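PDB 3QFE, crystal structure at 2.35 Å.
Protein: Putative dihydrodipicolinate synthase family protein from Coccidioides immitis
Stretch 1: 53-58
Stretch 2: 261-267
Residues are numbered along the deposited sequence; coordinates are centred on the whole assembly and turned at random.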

# COMPACT_ATOMS: atom_id res chain seq x y z
N GLY A 53 -1.01 -5.22 -2.61
CA GLY A 53 -1.10 -5.16 -1.15
C GLY A 53 -2.33 -5.94 -0.71
O GLY A 53 -3.00 -6.57 -1.54
N THR A 54 -2.63 -5.91 0.58
CA THR A 54 -3.78 -6.65 1.13
C THR A 54 -5.11 -6.05 0.65
O THR A 54 -6.09 -6.80 0.44
N ASN A 55 -5.13 -4.72 0.47
CA ASN A 55 -6.28 -3.99 -0.08
C ASN A 55 -6.67 -4.38 -1.52
O ASN A 55 -7.79 -4.15 -1.94
N ALA A 56 -5.74 -4.98 -2.25
CA ALA A 56 -5.97 -5.35 -3.65
C ALA A 56 -6.53 -6.76 -3.75
O ALA A 56 -6.71 -7.27 -4.87
N GLU A 57 -6.79 -7.39 -2.59
CA GLU A 57 -7.26 -8.77 -2.56
C GLU A 57 -6.27 -9.70 -3.31
O GLU A 57 -6.67 -10.62 -4.05
N ALA A 58 -4.97 -9.44 -3.14
CA ALA A 58 -3.94 -10.20 -3.83
C ALA A 58 -4.08 -11.70 -3.58
O ALA A 58 -3.81 -12.51 -4.47
N GLY A 261 -13.45 -3.60 6.81
CA GLY A 261 -12.15 -3.60 6.13
C GLY A 261 -12.32 -3.38 4.63
O GLY A 261 -12.86 -2.35 4.21
N ILE A 262 -11.87 -4.36 3.84
CA ILE A 262 -11.68 -4.23 2.39
C ILE A 262 -12.95 -3.82 1.61
O ILE A 262 -12.87 -2.98 0.72
N ALA A 263 -14.09 -4.41 1.93
CA ALA A 263 -15.31 -4.13 1.19
C ALA A 263 -15.74 -2.66 1.31
O ALA A 263 -16.27 -2.07 0.35
N THR A 264 -15.52 -2.07 2.48
CA THR A 264 -15.88 -0.68 2.73
C THR A 264 -14.93 0.25 1.98
O THR A 264 -15.37 1.22 1.35
N THR A 265 -13.63 -0.04 2.05
CA THR A 265 -12.63 0.73 1.33
C THR A 265 -12.89 0.72 -0.19
O THR A 265 -12.92 1.78 -0.80
N LYS A 266 -13.10 -0.46 -0.77
CA LYS A 266 -13.46 -0.57 -2.20
C LYS A 266 -14.67 0.29 -2.57
O LYS A 266 -14.66 0.95 -3.61
N TYR A 267 -15.69 0.30 -1.72
CA TYR A 267 -16.91 1.04 -1.98
C TYR A 267 -16.66 2.56 -1.91
O TYR A 267 -17.21 3.34 -2.70

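Two segments more than two hundred residues apart in sequence meet here: a short irregular stretch, 53-58, and a helical segment that includes Ile-262 to Tyr-267 and continues later in the chain. The contact is modest, burying 261 Å² over both sides, and it combines an aliphatic patch with a single salt bridge.

Gly-53 takes no part in the contact directly, but its carbonyl oxygen accepts a hydrogen bond from the backbone of Ala-56 (N to O, 3.2 Å), which helps to hold the turn in shape. Thr-54, with chi1 in the m well, sets its CA-to-CB bond sideways to the helix. Its closest approach is through the backbone: the carbonyl O of Thr-54 lies 3.5 Å from CD1 of Ile-262, while the two side chains come no nearer than 4.3 Å, between Thr-54 CG2 and Ile-262 CD1. A threonine suits this position because it can offer a methyl group to the isoleucine while its hydroxyl, OG1, is hydrogen-bonded elsewhere in the structure.

Asn-55 also starts out sideways, but its m rotamer, with chi2 at -79°, brings the amide end nearer to the helix. OD1 of Asn-55 comes to 4.2 Å from CG2 of Thr-265, a van der Waals approach to a methyl rather than a polar link. Thr-265 points toward the loop, also in the m rotamer. The backbone of Asn-55 meets the isoleucine as well, its CA being 4.3 Å from Ile-262 CG1. Ile-262, m at chi1 and t at chi2, thus touches three residues of the loop, Thr-54, Asn-55 and Glu-57, passing over Ala-56. Its branched aliphatic side chain suits this place because CG1, CD1 and CG2 each offer a nonpolar contact: CG1 to Asn-55, CD1 to Thr-54 and CG2 to Glu-57.

Ala-56 turns its methyl away from the helix and makes no contact with it. Glu-57, whose backbone adopts positive phi (56°), points toward the helix. With chi1 m, chi2 t and chi3 at -74°, its methylene CG packs 4.0 Å from CG2 of Ile-262, and its carboxylate continues to Lys-266. There Lys-266 NZ donates a hydrogen bond to Glu-57 OE1 at 2.7 Å, forming the salt bridge. The lysine reaches this point through an m, t, p, t conformation, pointing toward the loop one helical turn beyond Ile-262. Both residues are buried, so pairing their charges is especially valuable; Glu-57 OE2 and Lys-266 NZ also have hydrogen-bonding partners elsewhere in the structure. Ala-58, finally, lies out of reach of the helix.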

# COMPACT_ATOMS: atom_id res chain seq x y z
CB THR A 54 -3.67 -6.71 2.68
OG1 THR A 54 -2.57 -7.57 3.03
CG2 THR A 54 -4.97 -7.21 3.35
CB ASN A 55 -6.03 -2.48 0.01
CG ASN A 55 -6.08 -1.97 1.44
OD1 ASN A 55 -7.17 -1.77 2.00
ND2 ASN A 55 -4.91 -1.78 2.05
CB ALA A 56 -4.68 -5.27 -4.44
CB GLU A 57 -8.66 -8.86 -3.18
CG GLU A 57 -9.75 -8.07 -2.45
CD GLU A 57 -11.03 -7.94 -3.30
OE1 GLU A 57 -11.00 -7.15 -4.26
OE2 GLU A 57 -12.05 -8.61 -3.00
CB ALA A 58 -2.56 -9.72 -3.43
CB ILE A 262 -11.06 -5.52 1.79
CG1 ILE A 262 -9.57 -5.61 2.13
CG2 ILE A 262 -11.24 -5.60 0.26
CD1 ILE A 262 -9.06 -7.04 2.19
CB ALA A 263 -16.43 -5.04 1.65
CB THR A 264 -15.91 -0.36 4.25
OG1 THR A 264 -16.91 -1.17 4.87
CG2 THR A 264 -16.28 1.07 4.49
CB THR A 265 -11.20 0.23 1.64
OG1 THR A 265 -10.91 0.51 3.01
CG2 THR A 265 -10.13 0.95 0.75
CB LYS A 266 -13.71 -2.02 -2.63
CG LYS A 266 -12.50 -2.93 -2.50
CD LYS A 266 -12.73 -4.28 -3.19
CE LYS A 266 -12.60 -4.11 -4.68
NZ LYS A 266 -12.64 -5.37 -5.44
CB TYR A 267 -18.05 0.61 -1.05
CG TYR A 267 -19.27 1.50 -1.20
CD1 TYR A 267 -20.15 1.33 -2.27
CD2 TYR A 267 -19.49 2.56 -0.32
CE1 TYR A 267 -21.25 2.16 -2.43
CE2 TYR A 267 -20.58 3.40 -0.48
CZ TYR A 267 -21.46 3.20 -1.54
OH TYR A 267 -22.54 4.05 -1.71